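Local coordinates for protein 378aa long hypothetical citrate synthase (Sulfolobus tokodaii, PDB 1VGM) that is probably a member of the citrate synthase family, a mainly helical protein that assembles from two identical chains, at residues K118-Q123 and D202-I207; Q123-T128 and G342-I347; E98-I103 and A129-N134; E72-P77 and E151-S156; H50-G55 and L180-E185. One frame throughout, in Å; residues are numbered along the deposited sequence.

Interaction 1. Residues K118-Q123 and D202-I207; sequences KELAVQ and DMYSCI
Leu-120 and Met-203 reach toward each other tip to tip where helix 117-139 meets the first turn of helix 203-214, the two short axes crossing at -51°. Leu-120 swings CG opposite its own backbone N (chi1 171°), which carries CD2 up to the thioether, 3.8 Å from Met-203 SD. The methionine chain runs straight through chi2 and bends at chi3, turning CE back beside the same methyl, so that CD2 of Leu-120 lies 4.1 Å from Met-203 CE. With the axes 11.6 Å apart, a long, flexible methionine is well suited to span the gap. Met-203 SD also lies 4.2 Å from Ala-121 N, on the side of the helix that the alanine methyl does not occupy. The other leucine methyl, CD1, approaches the Tyr-204 ring obliquely, 4.4 Å from CE1. Beyond the ring a water in the ring plane joins Tyr-204 OH to Gln-123 OE1, to which it donates. Behind the methionine, Asp-202 caps the helix: Ser-205 N donates to its OD2 at 3.1 Å, entering from above the carboxylate plane. OD1 of that aspartate forms a salt bridge with Lys-215 of the second subunit. The chemistry is therefore divided: soft apolar groups pack between the helices, a water mediates the polar link at one margin, and the charged cap, probably steadied by the lysine, serves the helix start and the subunit interface.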
# COMPACT_ATOMS: atom_id res chain seq x y z
N LYS A 118 12.16 -9.69 -14.14
CA LYS A 118 11.43 -10.96 -14.20
C LYS A 118 12.05 -11.98 -13.26
O LYS A 118 11.34 -12.73 -12.58
CB LYS A 118 11.44 -11.53 -15.63
CG LYS A 118 10.46 -10.85 -16.58
CD LYS A 118 10.56 -11.42 -17.99
CE LYS A 118 11.58 -10.67 -18.83
NZ LYS A 118 11.04 -9.37 -19.31
N GLU A 119 13.37 -12.02 -13.23
CA GLU A 119 14.07 -12.91 -12.32
C GLU A 119 13.82 -12.49 -10.87
O GLU A 119 13.67 -13.34 -9.99
CB GLU A 119 15.57 -12.90 -12.64
CG GLU A 119 15.92 -13.50 -14.01
CD GLU A 119 15.43 -12.65 -15.19
OE1 GLU A 119 15.45 -11.40 -15.08
OE2 GLU A 119 15.03 -13.24 -16.22
N LEU A 120 13.74 -11.18 -10.62
CA LEU A 120 13.42 -10.67 -9.29
C LEU A 120 12.00 -11.07 -8.87
O LEU A 120 11.78 -11.42 -7.72
CB LEU A 120 13.56 -9.14 -9.24
CG LEU A 120 13.03 -8.47 -7.96
CD1 LEU A 120 13.86 -8.93 -6.77
CD2 LEU A 120 13.10 -6.95 -8.09
N ALA A 121 11.06 -11.02 -9.81
CA ALA A 121 9.70 -11.53 -9.57
C ALA A 121 9.67 -12.98 -9.08
O ALA A 121 8.93 -13.32 -8.16
CB ALA A 121 8.86 -11.39 -10.84
N VAL A 122 10.47 -13.84 -9.71
CA VAL A 122 10.53 -15.24 -9.31
C VAL A 122 11.08 -15.38 -7.89
O VAL A 122 10.53 -16.14 -7.09
CB VAL A 122 11.41 -16.08 -10.28
CG1 VAL A 122 11.34 -17.55 -9.90
CG2 VAL A 122 10.94 -15.89 -11.71
N GLN A 123 12.15 -14.65 -7.59
CA GLN A 123 12.71 -14.63 -6.24
C GLN A 123 11.65 -14.23 -5.23
O GLN A 123 11.55 -14.83 -4.16
CB GLN A 123 13.89 -13.66 -6.16
CG GLN A 123 15.08 -14.05 -7.03
CD GLN A 123 16.21 -13.04 -6.96
OE1 GLN A 123 16.02 -11.88 -6.58
NE2 GLN A 123 17.41 -13.48 -7.34
N ASP A 202 9.84 0.25 -4.83
CA ASP A 202 10.50 -1.03 -5.10
C ASP A 202 9.47 -2.15 -5.12
O ASP A 202 8.39 -2.02 -4.53
CB ASP A 202 11.56 -1.31 -4.03
CG ASP A 202 10.95 -1.68 -2.68
OD1 ASP A 202 10.71 -0.77 -1.86
OD2 ASP A 202 10.73 -2.88 -2.46
N MET A 203 9.79 -3.24 -5.81
CA MET A 203 8.81 -4.29 -6.08
C MET A 203 8.19 -4.82 -4.78
O MET A 203 6.98 -5.09 -4.71
CB MET A 203 9.47 -5.43 -6.86
CG MET A 203 8.69 -5.85 -8.10
SD MET A 203 9.44 -7.18 -9.07
CE MET A 203 9.93 -6.27 -10.54
N TYR A 204 9.01 -4.98 -3.74
CA TYR A 204 8.52 -5.52 -2.48
C TYR A 204 7.50 -4.60 -1.82
O TYR A 204 6.50 -5.05 -1.28
CB TYR A 204 9.68 -5.76 -1.51
CG TYR A 204 10.50 -6.98 -1.83
CD1 TYR A 204 11.75 -6.87 -2.44
CD2 TYR A 204 10.03 -8.26 -1.52
CE1 TYR A 204 12.51 -8.00 -2.74
CE2 TYR A 204 10.78 -9.40 -1.81
CZ TYR A 204 12.02 -9.25 -2.42
OH TYR A 204 12.77 -10.37 -2.71
N SER A 205 7.76 -3.30 -1.88
CA SER A 205 6.82 -2.32 -1.36
C SER A 205 5.54 -2.23 -2.20
O SER A 205 4.49 -1.88 -1.69
CB SER A 205 7.48 -0.94 -1.28
OG SER A 205 8.62 -0.97 -0.42
N CYS A 206 5.63 -2.56 -3.49
CA CYS A 206 4.43 -2.63 -4.32
C CYS A 206 3.54 -3.78 -3.87
O CYS A 206 2.31 -3.68 -3.90
CB CYS A 206 4.78 -2.82 -5.79
SG CYS A 206 5.63 -1.41 -6.51
N ILE A 207 4.16 -4.87 -3.43
CA ILE A 207 3.42 -5.96 -2.83
C ILE A 207 2.91 -5.58 -1.45
O ILE A 207 1.79 -5.92 -1.08
CB ILE A 207 4.28 -7.23 -2.74
CG1 ILE A 207 4.71 -7.67 -4.14
CG2 ILE A 207 3.47 -8.36 -2.12
CD1 ILE A 207 3.56 -7.72 -5.14
O HOH W 1 15.32 -10.30 -3.99

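Interaction 2. Residues Q123-T128 and G342-I347; sequences QIIAKT and GWLAHI
Leu-344 points its forked end between Ile-124 and Ile-125, giving one methyl to each in a helix-helix contact of the mainly helical citrate synthase fold. Helix 331-353 supplies the leucine and helix 117-139 the two isoleucines, neighbours in sequence that diverge round the helix. Leu-344 CD2 packs on Ile-124 CD1 at 3.7 Å, while CD1, the other branch, lies 3.8 Å from CG1 of Ile-125. Both isoleucines meet the leucine at a slant. Ile-124 already starts out toward the opposing helix; Ile-125 starts off to one side, and its CG1 arm, set beside the backbone N (chi1 -75°), brings its end back in. CD1 of Leu-344 also lies 4.1 Å from Ile-124 CB, so this one methyl touches both isoleucines. Branched aliphatic side chains suit the place, for they pack a fully buried interface without bringing in polar atoms that would need partners. Ile-124 continues the apolar surface onto Met-203 and Tyr-204 of helix 203-214, and Ile-125 extends it to Val-340 and Leu-341. A turn further along helix 117-139, the buried hydroxyl of Thr-128 finds its partner within its own helix. Thr-128 OG1 donates to Ile-124 O at 2.7 Å from above the carbonyl plane, and Thr-128 N reaches the same oxygen from the opposite face.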
# COMPACT_ATOMS: atom_id res chain seq x y z
N GLN A 123 12.15 -14.65 -7.59
CA GLN A 123 12.71 -14.63 -6.24
C GLN A 123 11.65 -14.23 -5.23
O GLN A 123 11.55 -14.83 -4.16
CB GLN A 123 13.89 -13.66 -6.16
CG GLN A 123 15.08 -14.05 -7.03
CD GLN A 123 16.21 -13.04 -6.96
OE1 GLN A 123 16.02 -11.88 -6.58
NE2 GLN A 123 17.41 -13.48 -7.34
N ILE A 124 10.87 -13.21 -5.56
CA ILE A 124 9.82 -12.75 -4.65
C ILE A 124 8.77 -13.84 -4.42
O ILE A 124 8.26 -14.01 -3.31
CB ILE A 124 9.11 -11.48 -5.20
CG1 ILE A 124 10.11 -10.33 -5.31
CG2 ILE A 124 7.92 -11.09 -4.28
CD1 ILE A 124 9.50 -9.05 -5.86
N ILE A 125 8.45 -14.57 -5.47
CA ILE A 125 7.51 -15.68 -5.37
C ILE A 125 8.07 -16.77 -4.45
O ILE A 125 7.34 -17.34 -3.64
CB ILE A 125 7.18 -16.24 -6.78
CG1 ILE A 125 6.24 -15.26 -7.49
CG2 ILE A 125 6.53 -17.62 -6.68
CD1 ILE A 125 6.18 -15.43 -8.99
N ALA A 126 9.36 -17.03 -4.56
CA ALA A 126 10.04 -17.94 -3.63
C ALA A 126 9.82 -17.51 -2.17
O ALA A 126 9.44 -18.32 -1.33
CB ALA A 126 11.53 -17.98 -3.95
N LYS A 127 10.07 -16.24 -1.89
CA LYS A 127 10.07 -15.77 -0.51
C LYS A 127 8.67 -15.62 0.06
O LYS A 127 8.48 -15.67 1.27
CB LYS A 127 10.82 -14.43 -0.43
CG LYS A 127 12.29 -14.56 -0.81
CD LYS A 127 13.01 -13.22 -0.80
CE LYS A 127 14.37 -13.32 -1.51
NZ LYS A 127 15.23 -14.37 -0.90
N THR A 128 7.68 -15.43 -0.82
CA THR A 128 6.28 -15.41 -0.41
C THR A 128 5.88 -16.74 0.23
O THR A 128 5.16 -16.79 1.21
CB THR A 128 5.36 -15.12 -1.62
OG1 THR A 128 5.81 -13.92 -2.28
CG2 THR A 128 3.93 -14.93 -1.18
N GLY A 342 0.19 -12.61 -10.24
CA GLY A 342 -0.56 -11.60 -10.95
C GLY A 342 -0.18 -10.18 -10.56
O GLY A 342 -0.01 -9.34 -11.44
N TRP A 343 -0.05 -9.90 -9.27
CA TRP A 343 0.42 -8.58 -8.86
C TRP A 343 1.74 -8.23 -9.54
O TRP A 343 1.89 -7.14 -10.10
CB TRP A 343 0.59 -8.48 -7.34
CG TRP A 343 -0.71 -8.53 -6.56
CD1 TRP A 343 -1.95 -8.14 -6.99
CD2 TRP A 343 -0.88 -9.01 -5.21
NE1 TRP A 343 -2.89 -8.35 -6.00
CE2 TRP A 343 -2.26 -8.88 -4.90
CE3 TRP A 343 -0.02 -9.56 -4.26
CZ2 TRP A 343 -2.78 -9.28 -3.66
CZ3 TRP A 343 -0.54 -9.95 -3.03
CH2 TRP A 343 -1.91 -9.82 -2.74
N LEU A 344 2.70 -9.15 -9.50
CA LEU A 344 4.02 -8.89 -10.06
C LEU A 344 3.95 -8.73 -11.58
O LEU A 344 4.57 -7.83 -12.15
CB LEU A 344 4.98 -10.03 -9.71
CG LEU A 344 5.41 -10.17 -8.24
CD1 LEU A 344 6.13 -11.50 -8.07
CD2 LEU A 344 6.31 -9.00 -7.82
N ALA A 345 3.20 -9.60 -12.25
CA ALA A 345 3.06 -9.51 -13.70
C ALA A 345 2.47 -8.15 -14.10
O ALA A 345 2.90 -7.56 -15.09
CB ALA A 345 2.17 -10.64 -14.21
N HIS A 346 1.51 -7.67 -13.33
CA HIS A 346 0.84 -6.41 -13.66
C HIS A 346 1.71 -5.18 -13.46
O HIS A 346 1.66 -4.25 -14.27
CB HIS A 346 -0.44 -6.25 -12.82
CG HIS A 346 -1.64 -6.92 -13.41
ND1 HIS A 346 -2.34 -6.40 -14.48
CD2 HIS A 346 -2.25 -8.09 -13.10
CE1 HIS A 346 -3.33 -7.22 -14.80
NE2 HIS A 346 -3.29 -8.26 -13.97
N ILE A 347 2.50 -5.14 -12.40
CA ILE A 347 3.32 -3.96 -12.15
C ILE A 347 4.53 -3.91 -13.08
O ILE A 347 5.03 -2.83 -13.41
CB ILE A 347 3.80 -3.85 -10.67
CG1 ILE A 347 4.55 -5.12 -10.25
CG2 ILE A 347 2.60 -3.62 -9.75
CD1 ILE A 347 5.08 -5.09 -8.82

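Interaction 3. Residues E98-I103 and A129-N134; sequences ETAFGI and ATITAN
Ile-131 sets its CG1 arm beside its own backbone N (chi1 -76°) and extends it (chi2 160°), carrying CD1 to Phe-101 and Ala-100. The CG2 branch, turned the other way, goes to the alanine as well. Ala-100 CB thus rests against both branches, 3.8 Å from Ile-131 CD1 and 3.8 Å from Ile-131 CG2. Phe-101 sets out to one side, and its ring then comes across toward Ile-131, placing CE2 3.8 Å from Ile-131 CD1; the methyl meets the ring obliquely. Alanine suits the point where the backbones come nearest, with 7.2 Å between Ala-100 CA and Ile-131 CA, while the broad phenylalanine ring spans more widely separated parts. The buried amide of Asn-134 is gripped within its helix: ND2 donates to Thr-130 O at 3.0 Å, and Asn-134 N approaches that oxygen from its other face. OD1 is taken by Lys-145 N. Around the contact, Phe-101 also packs on Ile-207 and Leu-211 of helix 203-214, and Ile-103 on helix 78-84. Helix 93-108 lies at the dimer interface too, where Thr-99 touches Gly-102 of the second subunit, and Ala-129 links helix 117-139 to helix 153-162.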
# COMPACT_ATOMS: atom_id res chain seq x y z
N GLU A 98 2.13 -8.27 5.33
CA GLU A 98 2.45 -6.92 4.86
C GLU A 98 3.66 -6.38 5.61
O GLU A 98 4.49 -5.67 5.04
CB GLU A 98 1.25 -5.98 5.01
CG GLU A 98 0.94 -5.50 6.41
CD GLU A 98 -0.26 -4.56 6.45
OE1 GLU A 98 -0.83 -4.36 7.54
OE2 GLU A 98 -0.64 -4.00 5.40
N THR A 99 3.76 -6.75 6.89
CA THR A 99 4.93 -6.39 7.69
C THR A 99 6.20 -7.06 7.17
O THR A 99 7.22 -6.40 7.00
CB THR A 99 4.76 -6.80 9.17
OG1 THR A 99 3.57 -6.20 9.70
CG2 THR A 99 5.96 -6.34 9.98
N ALA A 100 6.13 -8.36 6.92
CA ALA A 100 7.27 -9.10 6.39
C ALA A 100 7.76 -8.47 5.09
O ALA A 100 8.97 -8.32 4.89
CB ALA A 100 6.90 -10.57 6.16
N PHE A 101 6.84 -8.11 4.20
CA PHE A 101 7.24 -7.55 2.91
C PHE A 101 7.82 -6.15 3.04
O PHE A 101 8.56 -5.71 2.17
CB PHE A 101 6.05 -7.54 1.95
CG PHE A 101 5.93 -8.79 1.12
CD1 PHE A 101 6.43 -8.83 -0.18
CD2 PHE A 101 5.38 -9.94 1.67
CE1 PHE A 101 6.38 -10.00 -0.92
CE2 PHE A 101 5.32 -11.13 0.93
CZ PHE A 101 5.83 -11.16 -0.37
N GLY A 102 7.48 -5.46 4.13
CA GLY A 102 8.09 -4.18 4.44
C GLY A 102 9.54 -4.36 4.82
O GLY A 102 10.41 -3.58 4.39
N ILE A 103 9.82 -5.40 5.60
CA ILE A 103 11.19 -5.75 5.92
C ILE A 103 12.03 -6.17 4.70
O ILE A 103 13.19 -5.77 4.58
CB ILE A 103 11.23 -6.87 6.99
CG1 ILE A 103 10.72 -6.31 8.32
CG2 ILE A 103 12.65 -7.41 7.14
CD1 ILE A 103 10.45 -7.36 9.37
N ALA A 129 6.37 -17.84 -0.34
CA ALA A 129 6.14 -19.17 0.23
C ALA A 129 6.79 -19.29 1.61
O ALA A 129 6.18 -19.81 2.55
CB ALA A 129 6.70 -20.25 -0.70
N THR A 130 8.02 -18.81 1.73
CA THR A 130 8.72 -18.87 3.00
C THR A 130 7.93 -18.08 4.04
O THR A 130 7.67 -18.56 5.14
CB THR A 130 10.14 -18.29 2.86
OG1 THR A 130 10.86 -19.03 1.86
CG2 THR A 130 10.90 -18.36 4.19
N ILE A 131 7.54 -16.86 3.68
CA ILE A 131 6.81 -16.01 4.61
C ILE A 131 5.45 -16.61 5.00
O ILE A 131 5.09 -16.60 6.17
CB ILE A 131 6.61 -14.59 4.01
CG1 ILE A 131 7.93 -13.82 4.11
CG2 ILE A 131 5.50 -13.85 4.75
CD1 ILE A 131 8.01 -12.64 3.16
N THR A 132 4.72 -17.13 4.03
CA THR A 132 3.38 -17.65 4.31
C THR A 132 3.48 -18.91 5.18
O THR A 132 2.68 -19.10 6.10
CB THR A 132 2.64 -18.00 2.99
OG1 THR A 132 2.51 -16.82 2.18
CG2 THR A 132 1.25 -18.54 3.29
N ALA A 133 4.46 -19.76 4.90
CA ALA A 133 4.69 -20.96 5.70
C ALA A 133 4.99 -20.60 7.15
O ALA A 133 4.48 -21.24 8.07
CB ALA A 133 5.85 -21.76 5.12
N ASN A 134 5.79 -19.57 7.35
CA ASN A 134 6.26 -19.26 8.70
C ASN A 134 5.25 -18.42 9.49
O ASN A 134 5.26 -18.42 10.72
CB ASN A 134 7.61 -18.55 8.64
CG ASN A 134 8.76 -19.51 8.55
OD1 ASN A 134 9.16 -20.12 9.55
ND2 ASN A 134 9.30 -19.68 7.35

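Interaction 4. Residues E72-P77 and E151-S156; sequences ESFEVP and ESYAES
Phe-74 sends its ring from the loop between helices 60-71 and 78-84 onto the first turn of helix 153-162, where Ser-156 and Tyr-153 receive it. The closer part is the far end of the ring: Phe-74 CZ lies 3.8 Å from Ser-156 CB, and CE1 is 4.0 Å from that same CB. Serine suits this point because its small methylene can meet the ring while OG turns to Glu-148 O. The looser part is aromatic. Tyr-153 CE2 stands at the edge of the phenylalanine ring, near its plane, 4.3 Å from Phe-74 CE2, and tyrosine is apt here because its hydroxyl reaches on to bond with Ile-125 O. At the outer side of the two segments, Glu-72, Glu-75 and Glu-151 are exposed, as befits carboxylates. Ser-152 forms the N-cap of the helix, its OG accepting from Glu-155 N at 3.1 Å, and Glu-155 makes a salt bridge to Lys-165. No hydrogen bond joins the two segments directly. The chemistry implies a division of labour: the ring contributes apolar packing, while the polar ends of Ser-156 and Tyr-153 are satisfied by other parts of the chain, so that neither hydroxyl is buried without a partner.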
# COMPACT_ATOMS: atom_id res chain seq x y z
N GLU A 72 16.84 -21.48 -5.22
CA GLU A 72 17.95 -20.76 -4.59
C GLU A 72 17.50 -19.49 -3.88
O GLU A 72 18.34 -18.72 -3.41
CB GLU A 72 19.02 -20.42 -5.64
CG GLU A 72 18.66 -19.28 -6.57
CD GLU A 72 19.64 -19.13 -7.74
OE1 GLU A 72 19.37 -18.32 -8.65
OE2 GLU A 72 20.67 -19.82 -7.74
N SER A 73 16.19 -19.26 -3.78
CA SER A 73 15.71 -17.96 -3.33
C SER A 73 14.76 -17.99 -2.12
O SER A 73 14.07 -17.00 -1.86
CB SER A 73 15.02 -17.23 -4.48
OG SER A 73 15.91 -17.04 -5.56
N PHE A 74 14.73 -19.10 -1.38
CA PHE A 74 13.78 -19.24 -0.27
C PHE A 74 14.21 -18.51 1.00
O PHE A 74 13.37 -18.17 1.85
CB PHE A 74 13.56 -20.73 0.05
CG PHE A 74 12.63 -21.43 -0.90
CD1 PHE A 74 13.02 -22.62 -1.52
CD2 PHE A 74 11.36 -20.91 -1.18
CE1 PHE A 74 12.17 -23.28 -2.40
CE2 PHE A 74 10.50 -21.57 -2.07
CZ PHE A 74 10.90 -22.76 -2.68
N GLU A 75 15.51 -18.28 1.14
CA GLU A 75 16.05 -17.57 2.30
C GLU A 75 15.41 -16.18 2.42
O GLU A 75 15.16 -15.52 1.42
CB GLU A 75 17.56 -17.41 2.15
CG GLU A 75 18.00 -17.15 0.71
CD GLU A 75 19.23 -16.26 0.61
OE1 GLU A 75 20.26 -16.59 1.26
OE2 GLU A 75 19.18 -15.24 -0.12
N VAL A 76 15.17 -15.75 3.66
CA VAL A 76 14.82 -14.35 3.92
C VAL A 76 15.72 -13.77 5.00
O VAL A 76 16.34 -14.51 5.77
CB VAL A 76 13.35 -14.22 4.40
CG1 VAL A 76 12.39 -14.60 3.29
CG2 VAL A 76 13.14 -15.11 5.62
N PRO A 77 15.81 -12.43 5.08
CA PRO A 77 16.59 -11.80 6.15
C PRO A 77 16.10 -12.31 7.50
O PRO A 77 14.92 -12.62 7.66
CB PRO A 77 16.31 -10.31 5.98
CG PRO A 77 15.93 -10.17 4.53
CD PRO A 77 15.18 -11.43 4.20
N GLU A 151 11.12 -31.20 -5.82
CA GLU A 151 10.68 -31.36 -7.20
C GLU A 151 9.68 -30.31 -7.64
O GLU A 151 9.45 -30.14 -8.84
CB GLU A 151 10.06 -32.75 -7.40
CG GLU A 151 11.07 -33.88 -7.20
CD GLU A 151 10.45 -35.25 -7.37
OE1 GLU A 151 11.07 -36.25 -6.95
OE2 GLU A 151 9.34 -35.33 -7.93
N SER A 152 9.07 -29.59 -6.70
CA SER A 152 8.16 -28.52 -7.09
C SER A 152 7.95 -27.45 -6.03
O SER A 152 8.23 -27.65 -4.85
CB SER A 152 6.80 -29.11 -7.50
OG SER A 152 5.99 -29.40 -6.38
N TYR A 153 7.47 -26.29 -6.47
CA TYR A 153 7.22 -25.17 -5.58
C TYR A 153 6.15 -25.54 -4.57
O TYR A 153 6.32 -25.33 -3.36
CB TYR A 153 6.78 -23.95 -6.41
CG TYR A 153 6.45 -22.70 -5.61
CD1 TYR A 153 5.13 -22.44 -5.21
CD2 TYR A 153 7.43 -21.77 -5.29
CE1 TYR A 153 4.80 -21.27 -4.54
CE2 TYR A 153 7.12 -20.60 -4.61
CZ TYR A 153 5.80 -20.35 -4.24
OH TYR A 153 5.49 -19.17 -3.61
N ALA A 154 5.06 -26.12 -5.05
CA ALA A 154 3.96 -26.53 -4.17
C ALA A 154 4.45 -27.51 -3.10
O ALA A 154 4.02 -27.44 -1.95
CB ALA A 154 2.83 -27.16 -4.98
N GLU A 155 5.34 -28.42 -3.47
CA GLU A 155 5.83 -29.38 -2.50
C GLU A 155 6.69 -28.66 -1.47
O GLU A 155 6.50 -28.84 -0.27
CB GLU A 155 6.65 -30.48 -3.17
CG GLU A 155 7.23 -31.47 -2.16
CD GLU A 155 7.92 -32.65 -2.80
OE1 GLU A 155 7.85 -32.79 -4.04
OE2 GLU A 155 8.53 -33.45 -2.06
N SER A 156 7.62 -27.85 -1.94
CA SER A 156 8.49 -27.11 -1.04
C SER A 156 7.71 -26.26 -0.04
O SER A 156 8.07 -26.18 1.13
CB SER A 156 9.45 -26.22 -1.83
OG SER A 156 10.41 -27.02 -2.50

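Interaction 5. Residues H50-G55 and L180-E185; sequences HLMLYG and LYTDHE
Met-52 and Thr-182 meet tip to tip, a methionine methyl against a threonine methyl, and this apolar touch joins helix 45-54 to the loop 181-187. Met-52 CE lies 4.0 Å from Thr-182 CG2 and 4.1 Å from Asp-183 CB, the aspartate being met by its methylene as the two side chains run athwart each other. Bends at chi2 (-49°) and chi3 (-117°) steer the sulfur and its methyl to this spot; an unbranched, pliable chain is well suited to reach a loop from a helix. Hydrogen bonds take up the polar ends. Thr-182 OG1 bonds to Leu-178 O, on the helix just before the loop, which leaves the methyl to face Met-52. With CG turned opposite the backbone N, Asp-183 keeps its CB against Met-52 while the carboxylate goes on to Thr-20 OG1 and His-346 NE2, both bonded to OD2, so two partners hold this buried group. In the next pair, His-184 ND1 donates to the anti lone pair of Glu-185 OE2, 2.7 Å away, with that oxygen in the ring plane. Tyr-262 OH bonds NE2; with both ring nitrogens bonded, the rotation of the ring is probably well restrained. Gly-55 has positive phi, a backbone shape that favours glycine where helix 45-54 ends. Taken together, this is a helix-to-loop contact of the helical citrate synthase fold, with a His-carboxylate hydrogen bond in the connection between helices 168-180 and 188-197.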
# COMPACT_ATOMS: atom_id res chain seq x y z
N HIS A 50 6.35 -18.70 -15.73
CA HIS A 50 7.10 -18.34 -16.94
C HIS A 50 6.16 -17.76 -18.00
O HIS A 50 6.52 -16.83 -18.72
CB HIS A 50 7.83 -19.57 -17.51
CG HIS A 50 8.72 -19.26 -18.67
ND1 HIS A 50 8.25 -19.10 -19.95
CD2 HIS A 50 10.06 -19.07 -18.73
CE1 HIS A 50 9.26 -18.83 -20.76
NE2 HIS A 50 10.37 -18.80 -20.05
N LEU A 51 4.96 -18.32 -18.09
CA LEU A 51 3.97 -17.83 -19.04
C LEU A 51 3.62 -16.37 -18.72
O LEU A 51 3.70 -15.50 -19.60
CB LEU A 51 2.71 -18.71 -18.98
CG LEU A 51 1.50 -18.37 -19.85
CD1 LEU A 51 1.89 -18.40 -21.33
CD2 LEU A 51 0.38 -19.37 -19.56
N MET A 52 3.25 -16.10 -17.47
CA MET A 52 2.80 -14.77 -17.10
C MET A 52 3.91 -13.72 -17.21
O MET A 52 3.66 -12.59 -17.61
CB MET A 52 2.23 -14.75 -15.67
CG MET A 52 0.88 -15.47 -15.50
SD MET A 52 -0.40 -15.02 -16.71
CE MET A 52 -1.63 -14.31 -15.67
N LEU A 53 5.14 -14.10 -16.85
CA LEU A 53 6.21 -13.11 -16.77
C LEU A 53 6.92 -12.94 -18.10
O LEU A 53 7.21 -11.82 -18.53
CB LEU A 53 7.22 -13.50 -15.68
CG LEU A 53 6.69 -13.47 -14.24
CD1 LEU A 53 7.76 -14.00 -13.29
CD2 LEU A 53 6.30 -12.05 -13.86
N TYR A 54 7.19 -14.07 -18.77
CA TYR A 54 7.96 -14.06 -20.00
C TYR A 54 7.07 -14.12 -21.25
O TYR A 54 7.49 -13.74 -22.34
CB TYR A 54 8.96 -15.22 -20.01
CG TYR A 54 10.04 -15.11 -18.95
CD1 TYR A 54 9.77 -15.45 -17.62
CD2 TYR A 54 11.32 -14.65 -19.26
CE1 TYR A 54 10.75 -15.33 -16.64
CE2 TYR A 54 12.31 -14.52 -18.27
CZ TYR A 54 12.01 -14.87 -16.96
OH TYR A 54 12.98 -14.76 -15.99
N GLY A 55 5.84 -14.60 -21.09
CA GLY A 55 4.87 -14.49 -22.17
C GLY A 55 4.50 -15.79 -22.87
O GLY A 55 3.46 -15.87 -23.52
N LEU A 180 -5.01 -21.29 -9.97
CA LEU A 180 -6.41 -20.86 -10.04
C LEU A 180 -6.61 -19.40 -9.62
O LEU A 180 -7.46 -18.70 -10.17
CB LEU A 180 -7.29 -21.77 -9.18
CG LEU A 180 -7.67 -23.13 -9.78
CD1 LEU A 180 -8.17 -24.08 -8.68
CD2 LEU A 180 -8.74 -22.92 -10.84
N TYR A 181 -5.84 -18.95 -8.63
CA TYR A 181 -6.01 -17.62 -8.05
C TYR A 181 -4.95 -16.62 -8.57
O TYR A 181 -4.85 -15.51 -8.06
CB TYR A 181 -5.90 -17.72 -6.53
CG TYR A 181 -7.21 -17.95 -5.79
CD1 TYR A 181 -7.25 -18.75 -4.65
CD2 TYR A 181 -8.38 -17.27 -6.14
CE1 TYR A 181 -8.41 -18.86 -3.87
CE2 TYR A 181 -9.55 -17.37 -5.37
CZ TYR A 181 -9.55 -18.17 -4.23
OH TYR A 181 -10.67 -18.25 -3.44
N THR A 182 -4.18 -17.02 -9.57
CA THR A 182 -3.05 -16.20 -10.04
C THR A 182 -3.42 -14.79 -10.49
O THR A 182 -2.74 -13.83 -10.14
CB THR A 182 -2.29 -16.93 -11.17
OG1 THR A 182 -1.39 -17.88 -10.58
CG2 THR A 182 -1.48 -15.92 -12.03
N ASP A 183 -4.50 -14.65 -11.27
CA ASP A 183 -4.96 -13.31 -11.66
C ASP A 183 -6.44 -13.28 -12.05
O ASP A 183 -6.99 -14.28 -12.52
CB ASP A 183 -4.11 -12.78 -12.82
CG ASP A 183 -4.31 -11.30 -13.05
OD1 ASP A 183 -4.42 -10.56 -12.05
OD2 ASP A 183 -4.36 -10.88 -14.22
N HIS A 184 -7.07 -12.12 -11.86
CA HIS A 184 -8.47 -11.92 -12.21
C HIS A 184 -8.88 -10.47 -11.94
O HIS A 184 -8.85 -10.02 -10.79
CB HIS A 184 -9.38 -12.86 -11.40
CG HIS A 184 -10.56 -13.37 -12.16
ND1 HIS A 184 -11.77 -12.71 -12.19
CD2 HIS A 184 -10.72 -14.48 -12.94
CE1 HIS A 184 -12.63 -13.39 -12.94
NE2 HIS A 184 -12.01 -14.46 -13.41
N GLU A 185 -9.26 -9.76 -13.00
CA GLU A 185 -9.72 -8.39 -12.90
C GLU A 185 -8.66 -7.51 -12.24
O GLU A 185 -7.50 -7.89 -12.16
CB GLU A 185 -11.03 -8.33 -12.11
CG GLU A 185 -12.18 -9.09 -12.78
CD GLU A 185 -13.26 -9.50 -11.79
OE1 GLU A 185 -14.15 -8.67 -11.51
OE2 GLU A 185 -13.22 -10.64 -11.29

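In the fold
All five contacts are buried and built on apolar touches without a direct hydrogen bond between their segments. Interactions 1, 2 and 3 share helix 117-139, which meets a different helix in each; interactions 1 and 2 lie closest, their centres about 5 Å apart, and Met-203 SD packs on Ile-124 CD1 at 3.7 Å. Interactions 1 and 3 also reach the second subunit, unlike interaction 2. Interaction 4 brings in a loop and touches the same helix through the bond of Tyr-153 OH to Ile-125 O. Interaction 5 also uses a loop, with more polar surroundings, and joins interaction 2 through Asp-183 and His-346. It does not touch interactions 3 or 4.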